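Local structure of GphF Dehydratase 1 (Archangium violaceum, 6MBF) at residues Gln140-Asp145 / Arg243-Leu248; Asn168-Glu173 / Cys184-Glu189; Asp101-Ile106 / Thr125-Arg130. The protein is a polyketide synthase dehydratase domain of the gephyronic acid pathway that probably removes water from the growing chain and takes part in rearranging its olefin. All blocks are in the same frame, centred on the assembly; numbering follows the deposited sequence.

Contact 1 (Gln140-Asp145 / Arg243-Leu248); sequences QLPRLD and RVHLRL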
loop_
_atom_site.group_PDB
_atom_site.type_symbol
_atom_site.label_atom_id
_atom_site.label_comp_id
_atom_site.label_asym_id
_atom_site.label_seq_id
_atom_site.Cartn_x
_atom_site.Cartn_y
_atom_site.Cartn_z
ATOM N N GLN A 140 -21.494 5.344 2.898
ATOM C CA GLN A 140 -21.631 5.582 1.469
ATOM C C GLN A 140 -20.693 6.698 1.035
ATOM O O GLN A 140 -20.246 7.518 1.843
ATOM C CB GLN A 140 -23.075 5.946 1.094
ATOM C CG GLN A 140 -23.616 7.207 1.772
ATOM C CD GLN A 140 -24.115 6.960 3.192
ATOM O OE1 GLN A 140 -23.503 6.220 3.964
ATOM N NE2 GLN A 140 -25.239 7.581 3.538
ATOM N N LEU A 141 -20.392 6.708 -0.259
ATOM C CA LEU A 141 -19.594 7.766 -0.853
ATOM C C LEU A 141 -20.333 9.094 -0.712
ATOM O O LEU A 141 -21.482 9.206 -1.169
ATOM C CB LEU A 141 -19.313 7.463 -2.324
ATOM C CG LEU A 141 -18.399 8.455 -3.038
ATOM C CD1 LEU A 141 -16.948 8.267 -2.602
ATOM C CD2 LEU A 141 -18.542 8.337 -4.553
ATOM N N PRO A 142 -19.740 10.101 -0.078
ATOM C CA PRO A 142 -20.449 11.371 0.115
ATOM C C PRO A 142 -20.589 12.142 -1.186
ATOM O O PRO A 142 -19.852 11.940 -2.148
ATOM C CB PRO A 142 -19.565 12.128 1.113
ATOM C CG PRO A 142 -18.229 11.519 0.985
ATOM C CD PRO A 142 -18.436 10.079 0.608
ATOM N N ARG A 143 -21.573 13.036 -1.207
ATOM C CA ARG A 143 -21.722 13.998 -2.295
ATOM C C ARG A 143 -20.987 15.246 -1.833
ATOM O O ARG A 143 -21.558 16.135 -1.206
ATOM C CB ARG A 143 -23.195 14.246 -2.599
ATOM C CG ARG A 143 -24.129 13.139 -2.076
ATOM C CD ARG A 143 -25.444 13.034 -2.886
ATOM N NE ARG A 143 -26.009 14.358 -3.105
ATOM C CZ ARG A 143 -27.239 14.608 -3.554
ATOM N NH1 ARG A 143 -28.080 13.620 -3.862
ATOM N NH2 ARG A 143 -27.626 15.870 -3.708
ATOM N N LEU A 144 -19.684 15.286 -2.119
ATOM C CA LEU A 144 -18.803 16.283 -1.523
ATOM C C LEU A 144 -19.005 17.669 -2.118
ATOM O O LEU A 144 -18.856 18.671 -1.404
ATOM C CB LEU A 144 -17.345 15.849 -1.697
ATOM C CG LEU A 144 -16.367 16.322 -0.623
ATOM C CD1 LEU A 144 -16.778 15.771 0.730
ATOM C CD2 LEU A 144 -14.964 15.876 -0.980
ATOM N N ASP A 145 -19.330 17.750 -3.406
ATOM C CA ASP A 145 -19.398 19.028 -4.113
ATOM C C ASP A 145 -18.107 19.817 -3.892
ATOM O O ASP A 145 -18.104 20.958 -3.427
ATOM C CB ASP A 145 -20.630 19.827 -3.679
ATOM C CG ASP A 145 -20.843 21.074 -4.514
ATOM O OD1 ASP A 145 -20.335 21.126 -5.656
ATOM O OD2 ASP A 145 -21.514 22.009 -4.022
ATOM N N ARG A 243 -13.917 4.718 -6.552
ATOM C CA ARG A 243 -13.974 6.064 -6.013
ATOM C C ARG A 243 -13.598 5.974 -4.543
ATOM O O ARG A 243 -14.052 5.076 -3.830
ATOM C CB ARG A 243 -15.361 6.684 -6.186
ATOM C CG ARG A 243 -15.731 6.925 -7.647
ATOM C CD ARG A 243 -16.990 7.786 -7.722
ATOM N NE ARG A 243 -17.363 8.103 -9.100
ATOM C CZ ARG A 243 -18.171 7.362 -9.853
ATOM N NH1 ARG A 243 -18.709 6.243 -9.377
ATOM N NH2 ARG A 243 -18.442 7.739 -11.095
ATOM N N VAL A 244 -12.737 6.875 -4.095
ATOM C CA VAL A 244 -12.203 6.800 -2.743
ATOM C C VAL A 244 -12.562 8.079 -2.004
ATOM O O VAL A 244 -12.377 9.181 -2.533
ATOM C CB VAL A 244 -10.682 6.563 -2.735
ATOM C CG1 VAL A 244 -9.953 7.576 -3.625
ATOM C CG2 VAL A 244 -10.158 6.592 -1.303
ATOM N N HIS A 245 -13.103 7.931 -0.803
ATOM C CA HIS A 245 -13.301 9.052 0.100
ATOM C C HIS A 245 -12.191 9.027 1.144
ATOM O O HIS A 245 -11.900 7.973 1.718
ATOM C CB HIS A 245 -14.680 8.976 0.760
ATOM C CG HIS A 245 -14.930 10.062 1.750
ATOM N ND1 HIS A 245 -15.422 9.815 3.013
ATOM C CD2 HIS A 245 -14.725 11.399 1.681
ATOM C CE1 HIS A 245 -15.528 10.955 3.672
ATOM N NE2 HIS A 245 -15.107 11.930 2.888
ATOM N N LEU A 246 -11.553 10.174 1.376
ATOM C CA LEU A 246 -10.486 10.259 2.364
ATOM C C LEU A 246 -10.763 11.408 3.321
ATOM O O LEU A 246 -11.391 12.404 2.952
ATOM C CB LEU A 246 -9.106 10.443 1.706
ATOM C CG LEU A 246 -8.809 11.809 1.074
ATOM C CD1 LEU A 246 -8.192 12.790 2.082
ATOM C CD2 LEU A 246 -7.874 11.648 -0.082
ATOM N N ARG A 247 -10.292 11.258 4.558
ATOM C CA ARG A 247 -10.409 12.316 5.558
ATOM C C ARG A 247 -9.093 12.438 6.315
ATOM O O ARG A 247 -8.662 11.496 6.985
ATOM C CB ARG A 247 -11.572 12.055 6.529
ATOM C CG ARG A 247 -11.653 13.097 7.657
ATOM C CD ARG A 247 -12.840 12.860 8.615
ATOM N NE ARG A 247 -14.134 12.961 7.944
ATOM C CZ ARG A 247 -15.056 11.999 7.910
ATOM N NH1 ARG A 247 -14.841 10.833 8.513
ATOM N NH2 ARG A 247 -16.203 12.205 7.272
ATOM N N LEU A 248 -8.462 13.601 6.213
ATOM C CA LEU A 248 -7.270 13.888 6.991
ATOM C C LEU A 248 -7.658 14.306 8.403
ATOM O O LEU A 248 -8.607 15.069 8.600
ATOM C CB LEU A 248 -6.457 14.993 6.312
ATOM C CG LEU A 248 -5.465 14.505 5.254
ATOM C CD1 LEU A 248 -5.157 15.612 4.255
ATOM C CD2 LEU A 248 -4.178 14.014 5.920
#

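Contact 2 (Asn168-Glu173 / Cys184-Glu189); sequences NIRHLE and CLQGEE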
loop_
_atom_site.group_PDB
_atom_site.type_symbol
_atom_site.label_atom_id
_atom_site.label_comp_id
_atom_site.label_asym_id
_atom_site.label_seq_id
_atom_site.Cartn_x
_atom_site.Cartn_y
_atom_site.Cartn_z
ATOM N N ASN A 168 -2.371 7.159 -11.262
ATOM C CA ASN A 168 -3.629 6.489 -11.559
ATOM C C ASN A 168 -4.856 7.208 -11.013
ATOM O O ASN A 168 -5.966 6.659 -11.091
ATOM C CB ASN A 168 -3.566 5.053 -11.042
ATOM C CG ASN A 168 -2.474 4.252 -11.739
ATOM O OD1 ASN A 168 -2.558 4.008 -12.943
ATOM N ND2 ASN A 168 -1.441 3.857 -10.994
ATOM N N ILE A 169 -4.693 8.420 -10.492
ATOM C CA ILE A 169 -5.828 9.257 -10.097
ATOM C C ILE A 169 -6.363 9.948 -11.342
ATOM O O ILE A 169 -5.626 10.666 -12.029
ATOM C CB ILE A 169 -5.432 10.294 -9.034
ATOM C CG1 ILE A 169 -4.588 9.666 -7.924
ATOM C CG2 ILE A 169 -6.699 10.941 -8.404
ATOM C CD1 ILE A 169 -3.994 10.703 -6.985
ATOM N N ARG A 170 -7.639 9.721 -11.645
ATOM C CA ARG A 170 -8.258 10.371 -12.791
ATOM C C ARG A 170 -8.858 11.719 -12.424
ATOM O O ARG A 170 -8.707 12.691 -13.174
ATOM C CB ARG A 170 -9.333 9.465 -13.397
ATOM C CG ARG A 170 -8.802 8.115 -13.840
ATOM C CD ARG A 170 -7.479 8.274 -14.572
ATOM N NE ARG A 170 -6.755 7.013 -14.685
ATOM C CZ ARG A 170 -5.431 6.920 -14.687
ATOM N NH1 ARG A 170 -4.851 5.735 -14.794
ATOM N NH2 ARG A 170 -4.689 8.015 -14.564
ATOM N N HIS A 171 -9.513 11.793 -11.267
ATOM C CA HIS A 171 -10.184 13.006 -10.822
ATOM C C HIS A 171 -10.064 13.075 -9.308
ATOM O O HIS A 171 -10.038 12.044 -8.633
ATOM C CB HIS A 171 -11.660 13.023 -11.248
ATOM C CG HIS A 171 -12.464 14.123 -10.624
ATOM N ND1 HIS A 171 -12.467 15.413 -11.110
ATOM C CD2 HIS A 171 -13.293 14.122 -9.552
ATOM C CE1 HIS A 171 -13.261 16.162 -10.363
ATOM N NE2 HIS A 171 -13.776 15.402 -9.410
ATOM N N LEU A 172 -9.982 14.294 -8.779
ATOM C CA LEU A 172 -9.882 14.481 -7.338
ATOM C C LEU A 172 -10.521 15.819 -7.004
ATOM O O LEU A 172 -10.212 16.823 -7.652
ATOM C CB LEU A 172 -8.421 14.440 -6.861
ATOM C CG LEU A 172 -8.186 14.581 -5.346
ATOM C CD1 LEU A 172 -8.797 13.407 -4.552
ATOM C CD2 LEU A 172 -6.707 14.715 -5.026
ATOM N N GLU A 173 -11.420 15.827 -6.024
ATOM C CA GLU A 173 -12.011 17.072 -5.554
ATOM C C GLU A 173 -11.956 17.122 -4.038
ATOM O O GLU A 173 -12.101 16.096 -3.366
ATOM C CB GLU A 173 -13.455 17.236 -6.037
ATOM C CG GLU A 173 -14.432 16.214 -5.493
ATOM C CD GLU A 173 -15.815 16.400 -6.072
ATOM O OE1 GLU A 173 -15.963 16.230 -7.301
ATOM O OE2 GLU A 173 -16.744 16.735 -5.310
ATOM N N CYS A 184 -8.204 4.619 -11.367
ATOM C CA CYS A 184 -8.452 3.573 -12.345
ATOM C C CYS A 184 -7.122 3.059 -12.864
ATOM O O CYS A 184 -6.263 3.846 -13.276
ATOM C CB CYS A 184 -9.313 4.107 -13.490
ATOM S SG CYS A 184 -9.905 2.838 -14.607
ATOM N N LEU A 185 -6.947 1.742 -12.825
ATOM C CA LEU A 185 -5.744 1.151 -13.386
ATOM C C LEU A 185 -5.807 1.166 -14.903
ATOM O O LEU A 185 -6.883 1.157 -15.505
ATOM C CB LEU A 185 -5.565 -0.279 -12.899
ATOM C CG LEU A 185 -5.399 -0.447 -11.389
ATOM C CD1 LEU A 185 -5.331 -1.904 -11.053
ATOM C CD2 LEU A 185 -4.169 0.297 -10.875
ATOM N N GLN A 186 -4.638 1.208 -15.530
ATOM C CA GLN A 186 -4.552 1.114 -16.979
ATOM C C GLN A 186 -3.327 0.285 -17.336
ATOM O O GLN A 186 -2.595 -0.197 -16.461
ATOM C CB GLN A 186 -4.495 2.501 -17.644
ATOM C CG GLN A 186 -5.760 3.352 -17.511
ATOM C CD GLN A 186 -6.978 2.723 -18.178
ATOM O OE1 GLN A 186 -6.850 1.948 -19.125
ATOM N NE2 GLN A 186 -8.163 3.064 -17.687
ATOM N N GLY A 187 -3.112 0.121 -18.637
ATOM C CA GLY A 187 -1.937 -0.581 -19.126
ATOM C C GLY A 187 -1.779 -1.963 -18.531
ATOM O O GLY A 187 -2.756 -2.691 -18.313
ATOM N N GLU A 188 -0.524 -2.324 -18.248
ATOM C CA GLU A 188 -0.222 -3.642 -17.702
ATOM C C GLU A 188 -0.856 -3.826 -16.332
ATOM O O GLU A 188 -1.277 -4.932 -15.977
ATOM C CB GLU A 188 1.291 -3.843 -17.602
ATOM C CG GLU A 188 2.054 -3.644 -18.905
ATOM C CD GLU A 188 3.533 -3.986 -18.772
ATOM O OE1 GLU A 188 4.239 -3.984 -19.804
ATOM O OE2 GLU A 188 3.988 -4.262 -17.639
ATOM N N GLU A 189 -0.927 -2.752 -15.545
ATOM C CA GLU A 189 -1.423 -2.895 -14.181
ATOM C C GLU A 189 -2.905 -3.258 -14.170
ATOM O O GLU A 189 -3.352 -4.039 -13.320
ATOM C CB GLU A 189 -1.138 -1.614 -13.392
ATOM C CG GLU A 189 0.292 -1.548 -12.809
ATOM C CD GLU A 189 1.385 -1.311 -13.861
ATOM O OE1 GLU A 189 2.536 -1.749 -13.644
ATOM O OE2 GLU A 189 1.094 -0.678 -14.892
HETATM O O HOH W 1 -2.287 1.530 -13.785
#

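Contact 3 (Asp101-Ile106 / Thr125-Arg130); sequences DERFEI and TGRIAR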
loop_
_atom_site.group_PDB
_atom_site.type_symbol
_atom_site.label_atom_id
_atom_site.label_comp_id
_atom_site.label_asym_id
_atom_site.label_seq_id
_atom_site.Cartn_x
_atom_site.Cartn_y
_atom_site.Cartn_z
ATOM N N ASP A 101 0.381 -17.806 14.599
ATOM C CA ASP A 101 -0.915 -17.371 15.122
ATOM C C ASP A 101 -1.432 -16.299 14.164
ATOM O O ASP A 101 -1.470 -16.537 12.947
ATOM C CB ASP A 101 -0.756 -16.945 16.573
ATOM C CG ASP A 101 -0.318 -18.088 17.467
ATOM O OD1 ASP A 101 -0.758 -19.231 17.221
ATOM O OD2 ASP A 101 0.466 -17.843 18.408
ATOM N N GLU A 102 -1.812 -15.118 14.639
ATOM C CA GLU A 102 -2.353 -14.093 13.761
ATOM C C GLU A 102 -1.322 -13.048 13.365
ATOM O O GLU A 102 -1.673 -12.083 12.683
ATOM C CB GLU A 102 -3.553 -13.404 14.426
ATOM C CG GLU A 102 -3.203 -12.272 15.398
ATOM C CD GLU A 102 -2.513 -12.753 16.668
ATOM O OE1 GLU A 102 -2.337 -13.981 16.832
ATOM O OE2 GLU A 102 -2.150 -11.896 17.505
ATOM N N ARG A 103 -0.055 -13.206 13.752
ATOM C CA ARG A 103 0.945 -12.159 13.555
ATOM C C ARG A 103 1.892 -12.494 12.403
ATOM O O ARG A 103 2.341 -13.636 12.265
ATOM C CB ARG A 103 1.758 -11.942 14.833
ATOM C CG ARG A 103 0.927 -11.879 16.105
ATOM C CD ARG A 103 1.822 -11.708 17.323
ATOM N NE ARG A 103 3.154 -12.261 17.087
ATOM C CZ ARG A 103 3.491 -13.527 17.312
ATOM N NH1 ARG A 103 2.597 -14.383 17.791
ATOM N NH2 ARG A 103 4.726 -13.935 17.062
ATOM N N PHE A 104 2.220 -11.481 11.596
ATOM C CA PHE A 104 3.086 -11.650 10.440
ATOM C C PHE A 104 4.264 -10.688 10.529
ATOM O O PHE A 104 4.212 -9.650 11.203
ATOM C CB PHE A 104 2.335 -11.450 9.112
ATOM C CG PHE A 104 2.033 -10.010 8.795
ATOM C CD1 PHE A 104 2.928 -9.242 8.060
ATOM C CD2 PHE A 104 0.849 -9.426 9.222
ATOM C CE1 PHE A 104 2.653 -7.916 7.773
ATOM C CE2 PHE A 104 0.568 -8.102 8.935
ATOM C CZ PHE A 104 1.475 -7.345 8.215
ATOM N N GLU A 105 5.342 -11.067 9.848
ATOM C CA GLU A 105 6.512 -10.220 9.670
ATOM C C GLU A 105 7.007 -10.355 8.240
ATOM O O GLU A 105 6.980 -11.446 7.662
ATOM C CB GLU A 105 7.655 -10.590 10.620
ATOM C CG GLU A 105 7.363 -10.459 12.092
ATOM C CD GLU A 105 8.594 -10.783 12.913
ATOM O OE1 GLU A 105 8.786 -11.966 13.252
ATOM O OE2 GLU A 105 9.390 -9.858 13.180
ATOM N N ILE A 106 7.478 -9.247 7.676
ATOM C CA ILE A 106 8.023 -9.222 6.328
ATOM C C ILE A 106 9.474 -8.771 6.409
ATOM O O ILE A 106 9.772 -7.716 6.986
ATOM C CB ILE A 106 7.195 -8.311 5.404
ATOM C CG1 ILE A 106 5.760 -8.848 5.309
ATOM C CG2 ILE A 106 7.853 -8.194 4.028
ATOM C CD1 ILE A 106 4.842 -8.013 4.390
ATOM N N THR A 125 5.474 -5.336 9.908
ATOM C CA THR A 125 4.850 -6.314 10.794
ATOM C C THR A 125 3.413 -5.901 11.089
ATOM O O THR A 125 3.045 -4.729 10.975
ATOM C CB THR A 125 5.602 -6.446 12.120
ATOM O OG1 THR A 125 5.557 -5.189 12.809
ATOM C CG2 THR A 125 7.066 -6.832 11.888
ATOM N N GLY A 126 2.612 -6.878 11.505
ATOM C CA GLY A 126 1.238 -6.601 11.891
ATOM C C GLY A 126 0.504 -7.894 12.184
ATOM O O GLY A 126 1.125 -8.933 12.428
ATOM N N ARG A 127 -0.822 -7.823 12.133
ATOM C CA ARG A 127 -1.674 -8.973 12.408
ATOM C C ARG A 127 -2.659 -9.153 11.265
ATOM O O ARG A 127 -3.010 -8.193 10.579
ATOM C CB ARG A 127 -2.427 -8.803 13.727
ATOM C CG ARG A 127 -1.532 -8.451 14.887
ATOM C CD ARG A 127 -2.348 -7.990 16.084
ATOM N NE ARG A 127 -1.528 -7.241 17.031
ATOM C CZ ARG A 127 -0.764 -7.804 17.961
ATOM N NH1 ARG A 127 -0.711 -9.125 18.063
ATOM N NH2 ARG A 127 -0.050 -7.050 18.781
ATOM N N ILE A 128 -3.080 -10.395 11.040
ATOM C CA ILE A 128 -4.025 -10.691 9.970
ATOM C C ILE A 128 -5.243 -11.392 10.556
ATOM O O ILE A 128 -5.167 -12.071 11.587
ATOM C CB ILE A 128 -3.403 -11.541 8.839
ATOM C CG1 ILE A 128 -2.648 -12.745 9.411
ATOM C CG2 ILE A 128 -2.488 -10.682 7.940
ATOM C CD1 ILE A 128 -2.179 -13.721 8.343
ATOM N N ALA A 129 -6.376 -11.213 9.890
ATOM C CA ALA A 129 -7.619 -11.838 10.316
ATOM C C ALA A 129 -8.540 -11.942 9.110
ATOM O O ALA A 129 -8.267 -11.395 8.038
ATOM C CB ALA A 129 -8.278 -11.062 11.458
ATOM N N ARG A 130 -9.641 -12.659 9.309
ATOM C CA ARG A 130 -10.628 -12.898 8.273
ATOM C C ARG A 130 -11.982 -12.982 8.956
ATOM O O ARG A 130 -12.105 -13.605 10.013
ATOM C CB ARG A 130 -10.298 -14.185 7.513
ATOM C CG ARG A 130 -10.986 -14.346 6.192
ATOM C CD ARG A 130 -10.164 -15.276 5.333
ATOM N NE ARG A 130 -10.909 -15.748 4.179
ATOM C CZ ARG A 130 -10.406 -16.560 3.263
ATOM N NH1 ARG A 130 -9.148 -16.973 3.368
ATOM N NH2 ARG A 130 -11.148 -16.948 2.236
#

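Contact 1 (Gln140-Asp145 / Arg243-Leu248)
Pro142 lies on one face of the His245 imidazole, its CG 3.5 Å from the ring centroid and only 8° off the ring normal, a CH-pi contact centred on the ring. Pro142 CD lies nearer the CB side of the ring, 3.7 Å from His245 CG. At the edge, in the ring plane, comes Arg247 NH2 from the same strand, while NE2 of the imidazole is hydrogen-bonded to Glu178, which also forms a salt bridge with Arg247. His245 CB points toward the loop, and CG stands anti to the backbone N (chi1 177°). Beside it, the two methyls of Leu141 divide between neighbouring side chains: CD2 touches Arg243 CD at 3.6 Å, the two side chains crossing at about a right angle, and CD1 approaches His245 CB at 4.1 Å. An alanine in place of His245 would probably leave Pro142 CG without the ring it covers and Glu178 without one of its partners. Leu141, Pro142 and Leu144 also touch Ile180 of strand 178-184, and Asp145 O is bonded to Arg175. Between the two segments themselves no hydrogen bond forms: loop meets strand through apolar and CH-pi contacts, with the histidine's polar end turned to a carboxylate.

Contact 2 (Asn168-Glu173 / Cys184-Glu189)
Asn168 meets Cys184 through its backbone, its O accepting from Cys184 N at 3.0 Å in a fairly straight bond (161° at the hydrogen). Its side chain passes near the carbonyl of the same residue, with CB 3.7 Å from Cys184 O, and reaches Gln186 through water: the water donates to Asn168 OD1 at 2.6 Å and accepts from Gln186 N at 2.9 Å. The other end of this amide, ND2, is bonded to Arg165 O, which would restrain its rotation. Two residues on, Arg170 is modelled in two conformers, and its contacts are correspondingly uncertain. In the one described, chi2 (-44°) bends the chain at CD, and Asn168 O lies 3.6 Å above the centre of the guanidinium plane. NH1 then makes a short but poorly angled, weak hydrogen bond to Cys184 O at 2.8 Å, and NH2 is bonded to Arg167 O. Farther along, His171 NE2 donates to Glu173 OE1 at 3.1 Å, on the anti lone pair and in the ring plane. Arg170 and His171 both face His182, a classic beta bulge in the antiparallel pairing of strands 169-175 and 178-184, and the contact closes the open end of this hairpin within the second hotdog region of the dehydratase.

Contact 3 (Asp101-Ile106 / Thr125-Arg130)
Glu102 O accepts the shortest polar bond between the segments, from Ile128 N at 2.7 Å; Arg127 CA adds a CA-H...O contact to the same oxygen. The Glu102 side chain lies beside that of Arg127, both pointing the same way. OE2 forms a salt bridge with Arg127 NH1 at 3.2 Å, meeting the guanidinium at its edge, with the two planes 14° apart. The bond is bent, 135° at the hydrogen, and Arg127 NE has a second carboxylate partner in Asp78. Arg103 CD, in one of two conformers, lies 3.7 Å from Arg127 NH1, and Arg103 NH2 pairs with Glu100.

Phe104 and Gly126 form an antiparallel hydrogen-bonded pair, Phe104 N to Gly126 O at 2.9 Å and Gly126 N to Phe104 O at 3.2 Å. Phe104 CG sits between the backbone N and the carbonyl carbon (chi1 75°); the ring lies over the Gly126 backbone. Gly126 N is 3.4 Å above the ring plane, offset toward the rim; a beta carbon at Gly126 would clash with CE2. Phe104 CD2 also packs on Ile128 CG2 at 3.8 Å, and the ring reaches Ala58 of helix 52-65. On the other face of the sheet Glu105 and Thr125 run side by side, CG to CG2 at 3.6 Å, and the Glu105 carboxylate is shared by Arg98 and Arg122.

The chemistry is thus divided: aromatic and aliphatic groups turn to the helix, whereas the charged groups of Arg103, Glu105 and Arg127 find partners mostly outside the pair, Glu102 adding one from the preceding loop. Glu100, Glu102 and Asp78 would probably ease the repulsion between the two arginines.

In the fold
Contact 3 closes first along the chain, and contact 2 is nested within the loop closed by contact 1. The centres of contacts 1 and 2 are about 17 Å apart, and the two touch where Leu144 CD2 meets Glu173 O at 3.7 Å. Strand 178-184 lies between strands 241-248 and 169-175, linking their neighbourhoods. Contact 3 is about 29 Å from contact 1 and 30 Å from contact 2, centre to centre, and across the chain's centre from the latter. It packs against helix 52-65, whereas the strands of contacts 1 and 2 pack against helix 200-214, consistent with the double-hotdog fold of polyketide synthase dehydratases.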